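Local coordinates for Lmo2812 protein (Listeria monocytogenes EGD-e, PDB 5ZQA) that probably acts as a serine-type D-Ala-D-Ala carboxypeptidase, a penicillin-binding protein of the peptidase S11 family that trims cell-wall peptidoglycan peptides, at residues 28-41 with 47-59. Residues are numbered along the deposited sequence; the frame is centred on the assembly and turned at random.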
# COMPACT_ATOMS: atom_id res chain seq x y z
N GLN A 28 0.79 -14.99 -23.13
CA GLN A 28 1.36 -14.43 -21.92
C GLN A 28 2.40 -15.40 -21.38
O GLN A 28 2.22 -16.62 -21.49
CB GLN A 28 0.27 -14.13 -20.88
CG GLN A 28 -1.01 -13.50 -21.45
CD GLN A 28 -0.78 -12.16 -22.15
OE1 GLN A 28 0.30 -11.57 -22.07
NE2 GLN A 28 -1.81 -11.67 -22.83
N PRO A 29 3.50 -14.87 -20.83
CA PRO A 29 4.65 -15.71 -20.49
C PRO A 29 4.35 -16.75 -19.42
O PRO A 29 3.32 -16.71 -18.74
CB PRO A 29 5.68 -14.70 -19.98
CG PRO A 29 4.87 -13.56 -19.50
CD PRO A 29 3.71 -13.47 -20.45
N ASN A 30 5.27 -17.69 -19.29
CA ASN A 30 5.19 -18.75 -18.31
C ASN A 30 6.14 -18.43 -17.17
O ASN A 30 7.34 -18.72 -17.26
CB ASN A 30 5.54 -20.08 -18.98
CG ASN A 30 5.42 -21.27 -18.05
OD1 ASN A 30 4.67 -21.24 -17.07
ND2 ASN A 30 6.16 -22.33 -18.35
N LEU A 31 5.63 -17.81 -16.11
CA LEU A 31 6.47 -17.44 -14.98
C LEU A 31 6.37 -18.45 -13.86
O LEU A 31 5.33 -19.10 -13.66
CB LEU A 31 6.10 -16.06 -14.44
CG LEU A 31 6.12 -14.89 -15.43
CD1 LEU A 31 5.64 -13.63 -14.75
CD2 LEU A 31 7.51 -14.68 -16.04
N TYR A 32 7.45 -18.58 -13.10
CA TYR A 32 7.43 -19.41 -11.91
C TYR A 32 7.73 -18.55 -10.70
O TYR A 32 8.88 -18.23 -10.41
CB TYR A 32 8.42 -20.56 -12.06
CG TYR A 32 7.94 -21.52 -13.12
CD1 TYR A 32 6.86 -22.36 -12.88
CD2 TYR A 32 8.53 -21.54 -14.38
CE1 TYR A 32 6.40 -23.22 -13.85
CE2 TYR A 32 8.06 -22.41 -15.36
CZ TYR A 32 6.99 -23.24 -15.08
OH TYR A 32 6.52 -24.10 -16.04
N LEU A 33 6.65 -18.15 -10.03
CA LEU A 33 6.72 -17.18 -8.94
C LEU A 33 6.48 -17.86 -7.62
O LEU A 33 5.83 -18.90 -7.56
CB LEU A 33 5.68 -16.07 -9.14
CG LEU A 33 5.67 -15.38 -10.50
CD1 LEU A 33 4.55 -14.35 -10.58
CD2 LEU A 33 7.01 -14.73 -10.79
N SER A 34 6.97 -17.25 -6.54
CA SER A 34 6.64 -17.72 -5.20
C SER A 34 5.21 -17.35 -4.85
O SER A 34 4.49 -18.12 -4.22
CB SER A 34 7.60 -17.13 -4.16
OG SER A 34 7.18 -17.52 -2.86
N ALA A 35 4.82 -16.15 -5.25
CA ALA A 35 3.50 -15.62 -4.97
C ALA A 35 2.39 -16.58 -5.35
O ALA A 35 2.44 -17.20 -6.41
CB ALA A 35 3.30 -14.31 -5.72
N ASN A 36 1.38 -16.69 -4.50
CA ASN A 36 0.22 -17.51 -4.85
C ASN A 36 -0.78 -16.77 -5.73
O ASN A 36 -1.56 -17.41 -6.44
CB ASN A 36 -0.42 -18.02 -3.57
CG ASN A 36 0.40 -19.14 -2.94
OD1 ASN A 36 0.80 -20.08 -3.64
ND2 ASN A 36 0.69 -19.03 -1.65
N ALA A 37 -0.74 -15.44 -5.72
CA ALA A 37 -1.49 -14.65 -6.70
C ALA A 37 -0.60 -13.52 -7.17
O ALA A 37 0.09 -12.90 -6.36
CB ALA A 37 -2.78 -14.09 -6.10
N ALA A 38 -0.58 -13.27 -8.47
CA ALA A 38 0.30 -12.24 -9.00
C ALA A 38 -0.19 -11.74 -10.33
O ALA A 38 -0.89 -12.44 -11.06
CB ALA A 38 1.71 -12.77 -9.14
N ALA A 39 0.20 -10.51 -10.66
CA ALA A 39 -0.18 -9.93 -11.94
C ALA A 39 0.65 -8.70 -12.23
O ALA A 39 1.25 -8.10 -11.33
CB ALA A 39 -1.69 -9.57 -11.94
N VAL A 40 0.70 -8.32 -13.50
CA VAL A 40 1.25 -7.02 -13.85
C VAL A 40 0.38 -6.45 -14.97
O VAL A 40 -0.07 -7.20 -15.85
CB VAL A 40 2.77 -7.09 -14.23
CG1 VAL A 40 3.03 -8.06 -15.42
CG2 VAL A 40 3.34 -5.69 -14.48
N TYR A 41 0.10 -5.16 -14.86
CA TYR A 41 -0.85 -4.47 -15.75
C TYR A 41 -0.25 -3.20 -16.33
O TYR A 41 0.52 -2.51 -15.69
CB TYR A 41 -2.13 -4.09 -15.00
CG TYR A 41 -2.87 -5.23 -14.33
CD1 TYR A 41 -2.56 -5.61 -13.03
CD2 TYR A 41 -3.90 -5.91 -14.98
CE1 TYR A 41 -3.22 -6.63 -12.40
CE2 TYR A 41 -4.57 -6.96 -14.36
CZ TYR A 41 -4.23 -7.31 -13.07
OH TYR A 41 -4.89 -8.35 -12.45
N GLU A 47 -4.41 -3.17 -19.81
CA GLU A 47 -4.16 -4.54 -20.27
C GLU A 47 -3.38 -5.37 -19.26
O GLU A 47 -2.32 -4.96 -18.80
CB GLU A 47 -3.38 -4.53 -21.59
CG GLU A 47 -3.26 -5.93 -22.17
CD GLU A 47 -2.44 -5.99 -23.44
OE1 GLU A 47 -2.45 -7.05 -24.10
OE2 GLU A 47 -1.78 -4.98 -23.77
N ALA A 48 -3.90 -6.56 -18.97
CA ALA A 48 -3.19 -7.51 -18.13
C ALA A 48 -2.07 -8.14 -18.95
O ALA A 48 -2.32 -8.72 -20.01
CB ALA A 48 -4.14 -8.58 -17.60
N LEU A 49 -0.82 -7.98 -18.50
CA LEU A 49 0.33 -8.54 -19.21
C LEU A 49 0.73 -9.91 -18.66
O LEU A 49 1.36 -10.71 -19.36
CB LEU A 49 1.50 -7.56 -19.14
CG LEU A 49 1.08 -6.17 -19.63
CD1 LEU A 49 2.13 -5.11 -19.36
CD2 LEU A 49 0.75 -6.25 -21.12
N TYR A 50 0.36 -10.16 -17.41
CA TYR A 50 0.48 -11.47 -16.79
C TYR A 50 -0.53 -11.54 -15.67
O TYR A 50 -0.68 -10.58 -14.92
CB TYR A 50 1.89 -11.73 -16.25
CG TYR A 50 2.02 -13.06 -15.55
CD1 TYR A 50 2.25 -14.22 -16.27
CD2 TYR A 50 1.87 -13.16 -14.18
CE1 TYR A 50 2.35 -15.45 -15.63
CE2 TYR A 50 1.97 -14.39 -13.53
CZ TYR A 50 2.21 -15.52 -14.26
OH TYR A 50 2.31 -16.75 -13.63
N GLU A 51 -1.22 -12.68 -15.55
CA GLU A 51 -2.13 -12.90 -14.44
C GLU A 51 -2.05 -14.34 -13.94
O GLU A 51 -2.05 -15.29 -14.72
CB GLU A 51 -3.58 -12.58 -14.84
CG GLU A 51 -3.92 -11.10 -14.76
CD GLU A 51 -5.39 -10.80 -15.05
OE1 GLU A 51 -6.00 -11.47 -15.92
OE2 GLU A 51 -5.95 -9.89 -14.41
N GLN A 52 -2.01 -14.47 -12.62
CA GLN A 52 -2.04 -15.77 -11.96
C GLN A 52 -2.94 -15.66 -10.74
O GLN A 52 -2.62 -14.91 -9.82
CB GLN A 52 -0.63 -16.20 -11.56
CG GLN A 52 -0.56 -17.50 -10.79
CD GLN A 52 0.85 -17.83 -10.34
OE1 GLN A 52 1.83 -17.22 -10.81
NE2 GLN A 52 0.97 -18.79 -9.42
N ASN A 53 -4.07 -16.37 -10.75
CA ASN A 53 -5.05 -16.28 -9.66
C ASN A 53 -5.51 -14.84 -9.44
O ASN A 53 -5.67 -14.41 -8.30
CB ASN A 53 -4.47 -16.86 -8.36
CG ASN A 53 -4.37 -18.37 -8.40
OD1 ASN A 53 -5.14 -19.04 -9.09
ND2 ASN A 53 -3.43 -18.92 -7.64
N ALA A 54 -5.74 -14.12 -10.53
CA ALA A 54 -6.04 -12.69 -10.46
C ALA A 54 -7.43 -12.39 -9.90
O ALA A 54 -7.72 -11.24 -9.54
CB ALA A 54 -5.90 -12.07 -11.84
N ASP A 55 -8.29 -13.41 -9.85
CA ASP A 55 -9.64 -13.27 -9.34
C ASP A 55 -9.79 -13.87 -7.94
O ASP A 55 -10.88 -13.84 -7.37
CB ASP A 55 -10.66 -13.94 -10.28
CG ASP A 55 -10.67 -13.32 -11.67
OD1 ASP A 55 -11.20 -12.20 -11.82
OD2 ASP A 55 -10.16 -13.97 -12.61
N LYS A 56 -8.70 -14.42 -7.41
CA LYS A 56 -8.73 -15.08 -6.11
C LYS A 56 -8.74 -14.07 -4.96
O LYS A 56 -7.93 -13.14 -4.92
CB LYS A 56 -7.53 -16.02 -5.96
CG LYS A 56 -7.48 -16.74 -4.62
CD LYS A 56 -6.40 -17.80 -4.56
CE LYS A 56 -6.43 -18.52 -3.22
NZ LYS A 56 -5.31 -19.47 -3.05
N VAL A 57 -9.67 -14.25 -4.03
CA VAL A 57 -9.73 -13.38 -2.86
C VAL A 57 -8.59 -13.71 -1.88
O VAL A 57 -8.43 -14.85 -1.45
CB VAL A 57 -11.08 -13.51 -2.15
CG1 VAL A 57 -11.13 -12.64 -0.89
CG2 VAL A 57 -12.20 -13.12 -3.11
N MET A 58 -7.81 -12.69 -1.55
CA MET A 58 -6.58 -12.83 -0.76
C MET A 58 -6.52 -11.81 0.35
O MET A 58 -6.93 -10.67 0.16
CB MET A 58 -5.34 -12.65 -1.65
CG MET A 58 -5.26 -13.58 -2.84
SD MET A 58 -4.80 -15.25 -2.34
CE MET A 58 -3.03 -15.04 -2.08
N PRO A 59 -5.98 -12.19 1.52
CA PRO A 59 -5.68 -11.20 2.56
C PRO A 59 -4.62 -10.21 2.08
O PRO A 59 -3.63 -10.61 1.44
CB PRO A 59 -5.13 -12.04 3.72
CG PRO A 59 -5.53 -13.44 3.42
CD PRO A 59 -5.62 -13.56 1.93
O HOH W 1 2.86 -18.97 -15.38
O HOH W 2 4.05 -19.09 -10.93
O HOH W 3 3.00 -19.49 -7.54
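Y50 and L31 meet by a CH-pi contact: L31 CD1 sits 3.6 Å from the Y50 ring centroid, almost on the ring normal. A chi1 of 178°, which sets CG opposite the backbone N, carries the Y50 ring from edge strand 50-52 onto residues 29-33, where P29 O lies at the ring edge and L33 CD1 touches Y50 CE2; L268 of helix 258-272 packs on it too. Y50 OH bonds Q52 OE1 at 2.9 Å from above the amide's carbonyl plane. Water 1 ties this hydroxyl to L31 O, water 2 joins Q52 OE1 to L31 O and L33 N, and water 3 links Q52 NE2 to L33 O and A35 O.

Strands 37-41 and 50-52 pair antiparallel as a hairpin. A classic bulge at L49 and Y50 lets V40 O accept from both amides, at 2.9 Å from L49 N and weakly from Y50 N. On the face carrying A39, Y41 and E51, Y41 OH donates to the anti lone pair of E51 OE2 (2.7 Å), ring and carboxylate perpendicular; K176 forms a salt bridge with the same oxygen. At the turn, N53 ND2 bonds N36 O (2.7 Å, 167°). One aromatic face and water-bridged amides thus fasten the loop, while a probably charge-reinforced hydroxyl–carboxylate pair joins the strands on the other face.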